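Local coordinates for cell wall mannoprotein 1 (PDB 5J5L) that binds lipids such as arachidonic acid and is probably a constitutive cell-wall protein recognised by the host's humoral immune response, at residues 3-6 with 7-11; 12-15 with 16-20; 64-67 with 68-72; 116-119 with 120-124; 135-138 with 139-143. All blocks are in the same frame, centred on the assembly; numbering follows the deposited sequence.

In the fold
All five contacts are i to i+4 stretches of an all-helical bundle that encloses arachidonic acid. Contacts 1 and 2 run in series along helix 3-26, their centres 14 Å apart, and contact 2 reaches the lipid: it holds Leu-20 of the pocket, and the side chain of Ile-17 lies about 4 Å from the arachidonic acid. Contact 1 packs on contact 3, where Leu-10 CD1 is 3.7 Å from Ala-72 CB, and on contact 4, where Ile-6 CG2 is 3.8 Å from Leu-121 CD2. Contact 4 meets contact 5 through Ser-118 OG and Thr-137 OG1, 2.6 Å apart, a probable hydrogen bond. In contact 5 the side chain of Ile-140 is about 6 Å from the bound arachidonic acid.

Contact 1. Residues 3-6 with 7-11; sequences AATI and LSDLS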
loop_
_atom_site.group_PDB
_atom_site.type_symbol
_atom_site.label_atom_id
_atom_site.label_comp_id
_atom_site.label_asym_id
_atom_site.label_seq_id
_atom_site.Cartn_x
_atom_site.Cartn_y
_atom_site.Cartn_z
ATOM N N ALA A 3 -5.446 -12.471 14.462
ATOM C CA ALA A 3 -4.723 -11.199 14.531
ATOM C C ALA A 3 -3.258 -11.364 14.128
ATOM O O ALA A 3 -2.725 -10.536 13.386
ATOM C CB ALA A 3 -4.823 -10.608 15.925
ATOM N N ALA A 4 -2.619 -12.428 14.614
ATOM C CA ALA A 4 -1.212 -12.653 14.279
ATOM C C ALA A 4 -1.022 -12.791 12.769
ATOM O O ALA A 4 -0.061 -12.275 12.217
ATOM C CB ALA A 4 -0.669 -13.855 14.997
ATOM N N THR A 5 -1.940 -13.480 12.099
ATOM C CA THR A 5 -1.876 -13.607 10.646
ATOM C C THR A 5 -1.970 -12.254 9.950
ATOM O O THR A 5 -1.218 -11.962 9.017
ATOM C CB THR A 5 -2.975 -14.563 10.117
ATOM O OG1 THR A 5 -2.826 -15.847 10.727
ATOM C CG2 THR A 5 -2.888 -14.725 8.600
ATOM N N ILE A 6 -2.902 -11.419 10.398
ATOM C CA ILE A 6 -3.057 -10.090 9.840
ATOM C C ILE A 6 -1.763 -9.279 10.068
ATOM O O ILE A 6 -1.304 -8.595 9.156
ATOM C CB ILE A 6 -4.270 -9.355 10.451
ATOM C CG1 ILE A 6 -5.565 -10.077 10.073
ATOM C CG2 ILE A 6 -4.294 -7.899 10.003
ATOM C CD1 ILE A 6 -6.764 -9.640 10.882
ATOM N N LEU A 7 -1.171 -9.368 11.260
ATOM C CA LEU A 7 0.063 -8.604 11.532
ATOM C C LEU A 7 1.199 -9.059 10.618
ATOM O O LEU A 7 1.931 -8.221 10.073
ATOM C CB LEU A 7 0.484 -8.719 12.985
ATOM C CG LEU A 7 -0.504 -8.098 13.976
ATOM C CD1 LEU A 7 -0.146 -8.458 15.401
ATOM C CD2 LEU A 7 -0.562 -6.602 13.812
ATOM N N SER A 8 1.333 -10.369 10.448
ATOM C CA SER A 8 2.343 -10.921 9.553
ATOM C C SER A 8 2.076 -10.428 8.117
ATOM O O SER A 8 3.011 -10.046 7.396
ATOM C CB SER A 8 2.333 -12.448 9.633
ATOM O OG SER A 8 3.284 -13.020 8.752
ATOM N N ASP A 9 0.802 -10.428 7.715
ATOM C CA ASP A 9 0.412 -9.950 6.386
ATOM C C ASP A 9 0.816 -8.492 6.183
ATOM O O ASP A 9 1.274 -8.114 5.107
ATOM C CB ASP A 9 -1.099 -10.027 6.174
ATOM C CG ASP A 9 -1.630 -11.431 6.031
ATOM O OD1 ASP A 9 -0.867 -12.409 5.777
ATOM O OD2 ASP A 9 -2.877 -11.561 6.120
ATOM N N LEU A 10 0.585 -7.664 7.199
ATOM C CA LEU A 10 0.910 -6.245 7.105
ATOM C C LEU A 10 2.425 -6.029 7.045
ATOM O O LEU A 10 2.897 -5.114 6.371
ATOM C CB LEU A 10 0.294 -5.469 8.253
ATOM C CG LEU A 10 -1.245 -5.379 8.199
ATOM C CD1 LEU A 10 -1.797 -4.836 9.512
ATOM C CD2 LEU A 10 -1.744 -4.570 7.022
ATOM N N SER A 11 3.176 -6.871 7.730
ATOM C CA SER A 11 4.640 -6.762 7.686
ATOM C C SER A 11 5.170 -7.084 6.289
ATOM O O SER A 11 6.085 -6.431 5.790
ATOM C CB SER A 11 5.267 -7.705 8.696
ATOM O OG SER A 11 6.670 -7.519 8.782
#
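Ile-6 and Leu-10 touch one turn apart near the start of helix 3-26, an alpha-helix of the HsbA-family bundle. The apolar contact is between branches: the two side chains lie alongside each other, pointing the same way, and Ile-6 CG2 meets Leu-10 CD1 at 4.0 Å. Ile-6 reaches forward because CG2 is the branch anti to the backbone N, while CG1 lies beside that nitrogen (chi1 -65°). Both residues are buried. Ile-6 packs on Leu-121 and Ile-124 of helix 100-124, and Leu-10 on Leu-117 of that helix and on Ala-72 of helix 63-89.

The polar contacts are those of the backbone. Four successive i to i+4 bonds link the segments, the first from Leu-7 N to Ala-3 O at 2.9 Å and the last from Leu-10 N to Ile-6 O, also 2.9 Å.

A second side-chain pair, Thr-5 and Asp-9, is partly exposed. The threonine hydroxyl does not face the acid: Thr-5 OG1 is hydrogen-bonded to Asp-2 OD1, and the CG2 methyl is turned to the carboxylate. Asp-9 also has Asp-54 close by, a like charge that would probably raise its pKa. Thr-5 CG2 stands 4.0 Å from Asp-9 OD2.

Contact 2. Residues 12-15 with 16-20; sequences TIKT and DINTL
Ile-13 and Ile-17 meet at a slant on the buried side of helix 3-26, in the i to i+4 spacing of an alpha-helix that helps wall the lipid pocket of this bundle. The CG2 methyl of Ile-13 touches the CD1 end of Ile-17 at 3.7 Å. Two different branches are used. Ile-13 offers CG2, the branch anti to its backbone N; in Ile-17 it is CG1 that lies beside the backbone N (chi1 -67°), which sends Ile-17 CD1 back toward the preceding turn and over Ile-13 O, 3.6 Å away. Ile-17 also packs on Ile-80 and Ser-83 of helix 63-89, and its side chain is about 4 Å from the bound arachidonic acid. Leu-20, at the end of the segment, touches the lipid and belongs to its pocket.

Lys-14 and Asn-18 are likewise set at an angle to each other. The amide end of Asn-18 comes against the aliphatic root of the lysine, with Asn-18 ND2 3.8 Å from Lys-14 CG. The lysine is extended as far as CE and bends at its last torsion (chi4 87°); its NZ forms a salt bridge with Asp-79.

Thr-12 and Asp-16, by contrast, run alongside each other in the same direction. The threonine offers its methyl, its OG1 being bonded to Ser-8 O. Asp-47 brings a second carboxylate close to Asp-16, which would probably favour protonation of one of them. The backbone bonds are regular, as in Ile-17 N to Ile-13 O at 2.9 Å.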
loop_
_atom_site.group_PDB
_atom_site.type_symbol
_atom_site.label_atom_id
_atom_site.label_comp_id
_atom_site.label_asym_id
_atom_site.label_seq_id
_atom_site.Cartn_x
_atom_site.Cartn_y
_atom_site.Cartn_z
ATOM N N THR A 12 4.591 -8.102 5.668
ATOM C CA THR A 12 4.957 -8.489 4.305
ATOM C C THR A 12 4.685 -7.321 3.345
ATOM O O THR A 12 5.491 -7.009 2.460
ATOM C CB THR A 12 4.188 -9.760 3.887
ATOM O OG1 THR A 12 4.612 -10.872 4.697
ATOM C CG2 THR A 12 4.422 -10.103 2.419
ATOM N N ILE A 13 3.550 -6.668 3.523
ATOM C CA ILE A 13 3.227 -5.473 2.738
ATOM C C ILE A 13 4.291 -4.380 2.944
ATOM O O ILE A 13 4.779 -3.785 1.968
ATOM C CB ILE A 13 1.809 -4.957 3.066
ATOM C CG1 ILE A 13 0.766 -5.967 2.561
ATOM C CG2 ILE A 13 1.576 -3.577 2.468
ATOM C CD1 ILE A 13 -0.596 -5.835 3.212
ATOM N N LYS A 14 4.656 -4.142 4.195
ATOM C CA LYS A 14 5.679 -3.142 4.519
ATOM C C LYS A 14 6.974 -3.464 3.785
ATOM O O LYS A 14 7.600 -2.593 3.165
ATOM C CB LYS A 14 5.937 -3.119 6.027
ATOM C CG LYS A 14 6.805 -1.959 6.497
ATOM C CD LYS A 14 7.040 -2.062 7.994
ATOM C CE LYS A 14 7.640 -0.800 8.580
ATOM N NZ LYS A 14 6.587 0.185 8.961
ATOM N N THR A 15 7.389 -4.721 3.860
ATOM C CA THR A 15 8.596 -5.148 3.156
ATOM C C THR A 15 8.494 -4.923 1.647
ATOM O O THR A 15 9.431 -4.384 1.038
ATOM C CB THR A 15 8.939 -6.602 3.511
ATOM O OG1 THR A 15 9.117 -6.669 4.921
ATOM C CG2 THR A 15 10.220 -7.050 2.826
ATOM N N ASP A 16 7.351 -5.282 1.048
ATOM C CA ASP A 16 7.117 -5.070 -0.384
ATOM C C ASP A 16 7.281 -3.600 -0.770
ATOM O O ASP A 16 7.917 -3.285 -1.779
ATOM C CB ASP A 16 5.698 -5.477 -0.791
ATOM C CG ASP A 16 5.419 -6.971 -0.679
ATOM O OD1 ASP A 16 6.351 -7.833 -0.700
ATOM O OD2 ASP A 16 4.198 -7.299 -0.630
ATOM N N ILE A 17 6.665 -2.710 0.017
ATOM C CA ILE A 17 6.702 -1.279 -0.262
ATOM C C ILE A 17 8.141 -0.771 -0.237
ATOM O O ILE A 17 8.555 -0.026 -1.129
ATOM C CB ILE A 17 5.836 -0.467 0.720
ATOM C CG1 ILE A 17 4.343 -0.785 0.514
ATOM C CG2 ILE A 17 6.060 1.030 0.540
ATOM C CD1 ILE A 17 3.467 -0.441 1.708
ATOM N N ASN A 18 8.898 -1.174 0.777
ATOM C CA ASN A 18 10.258 -0.671 0.909
ATOM C C ASN A 18 11.161 -1.202 -0.189
ATOM O O ASN A 18 12.026 -0.486 -0.671
ATOM C CB ASN A 18 10.766 -0.946 2.307
ATOM C CG ASN A 18 10.037 -0.091 3.335
ATOM O OD1 ASN A 18 9.735 1.094 3.083
ATOM N ND2 ASN A 18 9.733 -0.675 4.475
ATOM N N THR A 19 10.896 -2.421 -0.642
ATOM C CA THR A 19 11.590 -2.956 -1.811
ATOM C C THR A 19 11.257 -2.155 -3.073
ATOM O O THR A 19 12.152 -1.784 -3.827
ATOM C CB THR A 19 11.276 -4.448 -1.999
ATOM O OG1 THR A 19 11.669 -5.148 -0.811
ATOM C CG2 THR A 19 12.002 -5.011 -3.211
ATOM N N LEU A 20 9.989 -1.851 -3.290
ATOM C CA LEU A 20 9.617 -1.006 -4.428
ATOM C C LEU A 20 10.328 0.344 -4.434
ATOM O O LEU A 20 10.795 0.809 -5.470
ATOM C CB LEU A 20 8.107 -0.751 -4.442
ATOM C CG LEU A 20 7.267 -1.790 -5.145
ATOM C CD1 LEU A 20 5.800 -1.441 -4.963
ATOM C CD2 LEU A 20 7.590 -1.870 -6.633
#

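Contact 3. Residues 64-67 with 68-72; sequences ADST and SVTNA
Thr-70 grips the carbonyl of Ser-66 twice, on the buried side of a turn of helix 63-89, an alpha-helix of the helical bundle. Thr-70 N and Thr-70 OG1 both donate hydrogen bonds to Ser-66 O, each 2.8 Å long. They come from opposite faces of the carbonyl plane, with the hydroxyl well above it, 40° out. With OG1 beside its own backbone N (chi1 -63°), the hydroxyl folds back over the preceding turn, and its bond to Ser-66 O satisfies a polar group in a buried setting. The Ser-66 hydroxyl, anti to its backbone N, is directed to neighbouring parts of the fold, bonding to Asp-129 OD2 and to Thr-126 N. Thr-70 also packs on Thr-132 and Ile-133 of helix 127-150, while Val-69 leans on Leu-7 of helix 3-26.

The exposed side is looser. Thr-67 and Asn-71 are bound through the backbone, Asn-71 N to Thr-67 O at 2.9 Å, but their side chains barely meet: Thr-67 CG2 is 4.3 Å from Asn-71 ND2, and the threonine hydroxyl is bonded to Ala-63 O. Asp-65 and Ser-68, both partly exposed, are joined through water. One water donates to Asp-65 OD1 at 2.7 Å and is hydrogen-bonded to Ser-68 OG at 2.7 Å.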
loop_
_atom_site.group_PDB
_atom_site.type_symbol
_atom_site.label_atom_id
_atom_site.label_comp_id
_atom_site.label_asym_id
_atom_site.label_seq_id
_atom_site.Cartn_x
_atom_site.Cartn_y
_atom_site.Cartn_z
ATOM N N ALA A 64 -6.168 -5.218 22.657
ATOM C CA ALA A 64 -4.732 -5.258 22.369
ATOM C C ALA A 64 -4.476 -5.569 20.896
ATOM O O ALA A 64 -3.625 -4.944 20.260
ATOM C CB ALA A 64 -4.037 -6.278 23.265
ATOM N N ASP A 65 -5.222 -6.519 20.345
ATOM C CA ASP A 65 -5.053 -6.874 18.929
ATOM C C ASP A 65 -5.494 -5.754 17.989
ATOM O O ASP A 65 -4.863 -5.513 16.956
ATOM C CB ASP A 65 -5.791 -8.174 18.587
ATOM C CG ASP A 65 -5.111 -9.418 19.162
ATOM O OD1 ASP A 65 -3.947 -9.342 19.604
ATOM O OD2 ASP A 65 -5.737 -10.498 19.159
ATOM N N SER A 66 -6.586 -5.089 18.336
ATOM C CA SER A 66 -7.034 -3.926 17.599
ATOM C C SER A 66 -5.943 -2.848 17.573
ATOM O O SER A 66 -5.645 -2.271 16.513
ATOM C CB SER A 66 -8.315 -3.382 18.216
ATOM O OG SER A 66 -8.811 -2.299 17.456
ATOM N N THR A 67 -5.317 -2.599 18.718
ATOM C CA THR A 67 -4.242 -1.601 18.780
ATOM C C THR A 67 -3.091 -2.041 17.880
ATOM O O THR A 67 -2.538 -1.244 17.105
ATOM C CB THR A 67 -3.735 -1.406 20.226
ATOM O OG1 THR A 67 -4.803 -0.900 21.027
ATOM C CG2 THR A 67 -2.560 -0.438 20.281
ATOM N N SER A 68 -2.746 -3.321 17.964
ATOM C CA SER A 68 -1.643 -3.853 17.172
ATOM C C SER A 68 -1.927 -3.695 15.673
ATOM O O SER A 68 -1.076 -3.211 14.935
ATOM C CB SER A 68 -1.364 -5.320 17.514
ATOM O OG SER A 68 -0.892 -5.492 18.849
ATOM N N VAL A 69 -3.124 -4.071 15.225
ATOM C CA VAL A 69 -3.459 -3.992 13.789
ATOM C C VAL A 69 -3.543 -2.529 13.340
ATOM O O VAL A 69 -3.017 -2.157 12.286
ATOM C CB VAL A 69 -4.756 -4.776 13.501
ATOM C CG1 VAL A 69 -5.320 -4.448 12.140
ATOM C CG2 VAL A 69 -4.496 -6.272 13.634
ATOM N N THR A 70 -4.138 -1.681 14.173
ATOM C CA THR A 70 -4.246 -0.240 13.874
ATOM C C THR A 70 -2.875 0.398 13.719
ATOM O O THR A 70 -2.610 1.114 12.757
ATOM C CB THR A 70 -5.032 0.490 14.988
ATOM O OG1 THR A 70 -6.363 -0.018 15.031
ATOM C CG2 THR A 70 -5.092 1.991 14.761
ATOM N N ASN A 71 -1.988 0.129 14.665
ATOM C CA ASN A 71 -0.653 0.700 14.594
ATOM C C ASN A 71 0.171 0.171 13.436
ATOM O O ASN A 71 0.987 0.905 12.872
ATOM C CB ASN A 71 0.091 0.484 15.904
ATOM C CG ASN A 71 -0.378 1.430 16.992
ATOM O OD1 ASN A 71 -1.465 2.018 16.913
ATOM N ND2 ASN A 71 0.440 1.580 18.025
ATOM N N ALA A 72 -0.024 -1.101 13.099
ATOM C CA ALA A 72 0.691 -1.682 11.974
ATOM C C ALA A 72 0.203 -1.038 10.687
ATOM O O ALA A 72 1.011 -0.717 9.817
ATOM C CB ALA A 72 0.530 -3.193 11.934
HETATM O O HOH W 1 -1.607 -7.996 19.644
#

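Contact 4. Residues 116-119 with 120-124; sequences ALSG and ALQDI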
loop_
_atom_site.group_PDB
_atom_site.type_symbol
_atom_site.label_atom_id
_atom_site.label_comp_id
_atom_site.label_asym_id
_atom_site.label_seq_id
_atom_site.Cartn_x
_atom_site.Cartn_y
_atom_site.Cartn_z
ATOM N N ALA A 116 -9.806 -1.237 0.270
ATOM C CA ALA A 116 -10.555 -2.422 0.663
ATOM C C ALA A 116 -9.971 -3.020 1.935
ATOM O O ALA A 116 -10.716 -3.473 2.819
ATOM C CB ALA A 116 -10.555 -3.460 -0.456
ATOM N N LEU A 117 -8.641 -3.057 2.008
ATOM C CA LEU A 117 -7.956 -3.568 3.192
ATOM C C LEU A 117 -8.329 -2.725 4.411
ATOM O O LEU A 117 -8.680 -3.267 5.478
ATOM C CB LEU A 117 -6.437 -3.583 3.007
ATOM C CG LEU A 117 -5.600 -3.946 4.245
ATOM C CD1 LEU A 117 -6.004 -5.287 4.842
ATOM C CD2 LEU A 117 -4.123 -3.899 3.875
ATOM N N SER A 118 -8.250 -1.409 4.258
ATOM C CA SER A 118 -8.575 -0.521 5.376
ATOM C C SER A 118 -10.000 -0.733 5.846
ATOM O O SER A 118 -10.278 -0.788 7.063
ATOM C CB SER A 118 -8.372 0.935 4.995
ATOM O OG SER A 118 -8.849 1.765 6.044
ATOM N N GLY A 119 -10.925 -0.832 4.893
ATOM C CA GLY A 119 -12.325 -1.102 5.214
ATOM C C GLY A 119 -12.529 -2.381 6.016
ATOM O O GLY A 119 -13.324 -2.413 6.973
ATOM N N ALA A 120 -11.822 -3.434 5.614
ATOM C CA ALA A 120 -11.910 -4.729 6.285
ATOM C C ALA A 120 -11.325 -4.679 7.707
ATOM O O ALA A 120 -11.860 -5.306 8.629
ATOM C CB ALA A 120 -11.225 -5.809 5.456
ATOM N N LEU A 121 -10.258 -3.906 7.890
ATOM C CA LEU A 121 -9.634 -3.759 9.209
ATOM C C LEU A 121 -10.492 -2.879 10.112
ATOM O O LEU A 121 -10.639 -3.153 11.306
ATOM C CB LEU A 121 -8.229 -3.167 9.095
ATOM C CG LEU A 121 -7.195 -4.033 8.376
ATOM C CD1 LEU A 121 -5.906 -3.250 8.238
ATOM C CD2 LEU A 121 -6.982 -5.359 9.074
ATOM N N GLN A 122 -11.092 -1.844 9.542
ATOM C CA GLN A 122 -12.037 -1.020 10.304
ATOM C C GLN A 122 -13.164 -1.880 10.844
ATOM O O GLN A 122 -13.648 -1.632 11.944
ATOM C CB GLN A 122 -12.622 0.104 9.450
ATOM C CG GLN A 122 -11.635 1.223 9.153
ATOM C CD GLN A 122 -12.206 2.279 8.228
ATOM O OE1 GLN A 122 -13.324 2.768 8.428
ATOM N NE2 GLN A 122 -11.423 2.648 7.194
ATOM N N ASP A 123 -13.575 -2.894 10.078
ATOM C CA ASP A 123 -14.764 -3.679 10.439
ATOM C C ASP A 123 -14.538 -4.486 11.717
ATOM O O ASP A 123 -15.480 -4.713 12.486
ATOM C CB ASP A 123 -15.194 -4.602 9.277
ATOM C CG ASP A 123 -16.059 -3.872 8.214
ATOM O OD1 ASP A 123 -16.662 -2.816 8.519
ATOM O OD2 ASP A 123 -16.138 -4.376 7.069
ATOM N N ILE A 124 -13.288 -4.882 11.956
ATOM C CA ILE A 124 -12.935 -5.727 13.098
ATOM C C ILE A 124 -12.222 -5.002 14.244
ATOM O O ILE A 124 -12.038 -5.569 15.323
ATOM C CB ILE A 124 -12.134 -6.968 12.652
ATOM C CG1 ILE A 124 -10.799 -6.575 12.009
ATOM C CG2 ILE A 124 -12.985 -7.811 11.707
ATOM C CD1 ILE A 124 -9.944 -7.771 11.660
#
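Ser-118 and Gln-122 are brought together by different first torsions: the serine OG is anti to its backbone N (chi1 173°), leaning forward along the helix, while Gln-122 CG lies beside its backbone N (chi1 -73°) and leans back. From CG the glutamine stays extended, so its amide arrives next to the hydroxyl. The N-H of Gln-122 NE2 is given to Ser-118 OG at 3.0 Å, and the oxygen lies only 4° out of the amide plane, which sets the rotation of the amide. The same two residues are joined by Gln-122 N to Ser-118 O at 2.8 Å. Ser-118 OG has a further hydrogen-bond partner in Thr-137.

Leu-117 and Leu-121 form the apolar counterpart, again one turn apart. Their side chains meet aslant, with Leu-117 CD1 3.9 Å from Leu-121 CG, and the Leu-121 CG also rests 3.3 Å from Leu-117 O. Ala-120 has just a methyl to place, and sets its CB 3.6 Å from Ala-116 O.

Toward the C-terminal part the alpha-helical bonding slackens: Asp-123 N to Gly-119 O is a weak bond of 3.2 Å. Asp-123 is exposed, in contrast to the two leucines.

The segment belongs to helix 100-124 of the all-helical bundle and is flanked on several faces. Leu-117 packs on Ala-51 and Thr-52 of helix 31-56 and on Ile-13 of helix 3-26; Leu-121 reaches Leu-73 of helix 63-89, and Gln-122 lies against Lys-130, Ile-133 and Ala-134 of helix 127-150.

Contact 5. Residues 135-138 with 139-143; sequences SGTQ and DIDAA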
loop_
_atom_site.group_PDB
_atom_site.type_symbol
_atom_site.label_atom_id
_atom_site.label_comp_id
_atom_site.label_asym_id
_atom_site.label_seq_id
_atom_site.Cartn_x
_atom_site.Cartn_y
_atom_site.Cartn_z
ATOM N N SER A 135 -9.084 7.834 9.648
ATOM C CA SER A 135 -8.318 9.077 9.546
ATOM C C SER A 135 -6.993 8.877 8.826
ATOM O O SER A 135 -6.661 9.640 7.918
ATOM C CB SER A 135 -8.072 9.689 10.926
ATOM O OG SER A 135 -9.297 9.992 11.576
ATOM N N GLY A 136 -6.234 7.852 9.210
ATOM C CA GLY A 136 -4.991 7.532 8.516
ATOM C C GLY A 136 -5.202 7.151 7.059
ATOM O O GLY A 136 -4.401 7.481 6.193
ATOM N N THR A 137 -6.290 6.447 6.783
ATOM C CA THR A 137 -6.609 6.048 5.418
ATOM C C THR A 137 -6.935 7.256 4.531
ATOM O O THR A 137 -6.561 7.274 3.351
ATOM C CB THR A 137 -7.764 5.023 5.414
ATOM O OG1 THR A 137 -7.380 3.886 6.197
ATOM C CG2 THR A 137 -8.071 4.561 3.988
ATOM N N GLN A 138 -7.625 8.247 5.084
ATOM C CA GLN A 138 -7.815 9.543 4.392
ATOM C C GLN A 138 -6.479 10.120 3.911
ATOM O O GLN A 138 -6.379 10.635 2.792
ATOM C CB GLN A 138 -8.482 10.580 5.288
ATOM C CG GLN A 138 -9.946 10.358 5.573
ATOM C CD GLN A 138 -10.504 11.510 6.374
ATOM O OE1 GLN A 138 -10.585 11.444 7.594
ATOM N NE2 GLN A 138 -10.830 12.597 5.694
ATOM N N ASP A 139 -5.459 10.032 4.762
ATOM C CA ASP A 139 -4.124 10.549 4.425
ATOM C C ASP A 139 -3.442 9.721 3.345
ATOM O O ASP A 139 -2.805 10.256 2.431
ATOM C CB ASP A 139 -3.243 10.597 5.691
ATOM C CG ASP A 139 -3.746 11.586 6.735
ATOM O OD1 ASP A 139 -4.468 12.557 6.403
ATOM O OD2 ASP A 139 -3.415 11.376 7.927
ATOM N N ILE A 140 -3.583 8.404 3.441
ATOM C CA ILE A 140 -3.049 7.501 2.436
ATOM C C ILE A 140 -3.747 7.774 1.095
ATOM O O ILE A 140 -3.106 7.869 0.055
ATOM C CB ILE A 140 -3.229 6.026 2.871
ATOM C CG1 ILE A 140 -2.324 5.727 4.084
ATOM C CG2 ILE A 140 -2.936 5.073 1.712
ATOM C CD1 ILE A 140 -2.531 4.359 4.708
ATOM N N ASP A 141 -5.076 7.912 1.133
ATOM C CA ASP A 141 -5.835 8.233 -0.085
ATOM C C ASP A 141 -5.430 9.576 -0.710
ATOM O O ASP A 141 -5.346 9.697 -1.929
ATOM C CB ASP A 141 -7.344 8.204 0.192
ATOM C CG ASP A 141 -7.891 6.796 0.354
ATOM O OD1 ASP A 141 -7.323 5.841 -0.218
ATOM O OD2 ASP A 141 -8.900 6.649 1.078
ATOM N N ALA A 142 -5.179 10.581 0.120
ATOM C CA ALA A 142 -4.692 11.869 -0.359
ATOM C C ALA A 142 -3.369 11.717 -1.104
ATOM O O ALA A 142 -3.158 12.327 -2.140
ATOM C CB ALA A 142 -4.521 12.842 0.793
ATOM N N ALA A 143 -2.471 10.909 -0.548
ATOM C CA ALA A 143 -1.172 10.690 -1.172
ATOM C C ALA A 143 -1.295 9.981 -2.532
ATOM O O ALA A 143 -0.655 10.374 -3.510
ATOM C CB ALA A 143 -0.247 9.920 -0.238
#
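Thr-137 and Asp-141 stand alongside each other, one turn apart and pointing the same way, with Thr-137 CG2 3.7 Å from Asp-141 OD2. The backbone ties them closely: the hydrogen bond from Asp-141 N to Thr-137 O is 2.7 Å long. The threonine turns its methyl to the acid because CG2 is anti to the backbone N, which puts OG1 beside that nitrogen (chi1 -58°).

The neighbouring turns follow the same spacing. Ile-140 N bonds to Gly-136 O at 3.0 Å, and the isoleucine lays Ile-140 CG1 3.4 Å from Gly-136 O as well. Ala-142 N bonds to Gln-138 O at 2.9 Å. Looser is Asp-139 N to Ser-135 O, a weak bond of 3.4 Å.

All of this lies on helix 127-150, the last alpha-helix of the helical bundle. Gly-136 and Ile-140 are buried, and Ile-140 packs on Lys-77 and Ile-80 of helix 63-89, its side chain about 6 Å from the bound arachidonic acid.

Farther out, the polar ends have partners of their own. Thr-137 OG1 is hydrogen-bonded to Ile-133 O and to Ser-118 OG of helix 100-124. Asp-141 OD1 accepts from Gln-111 NE2; Asp-115 brings a like charge near the same oxygen, which the Gln-111 bond probably offsets in part. Asp-139 OD2 forms a salt bridge with Lys-77 NZ.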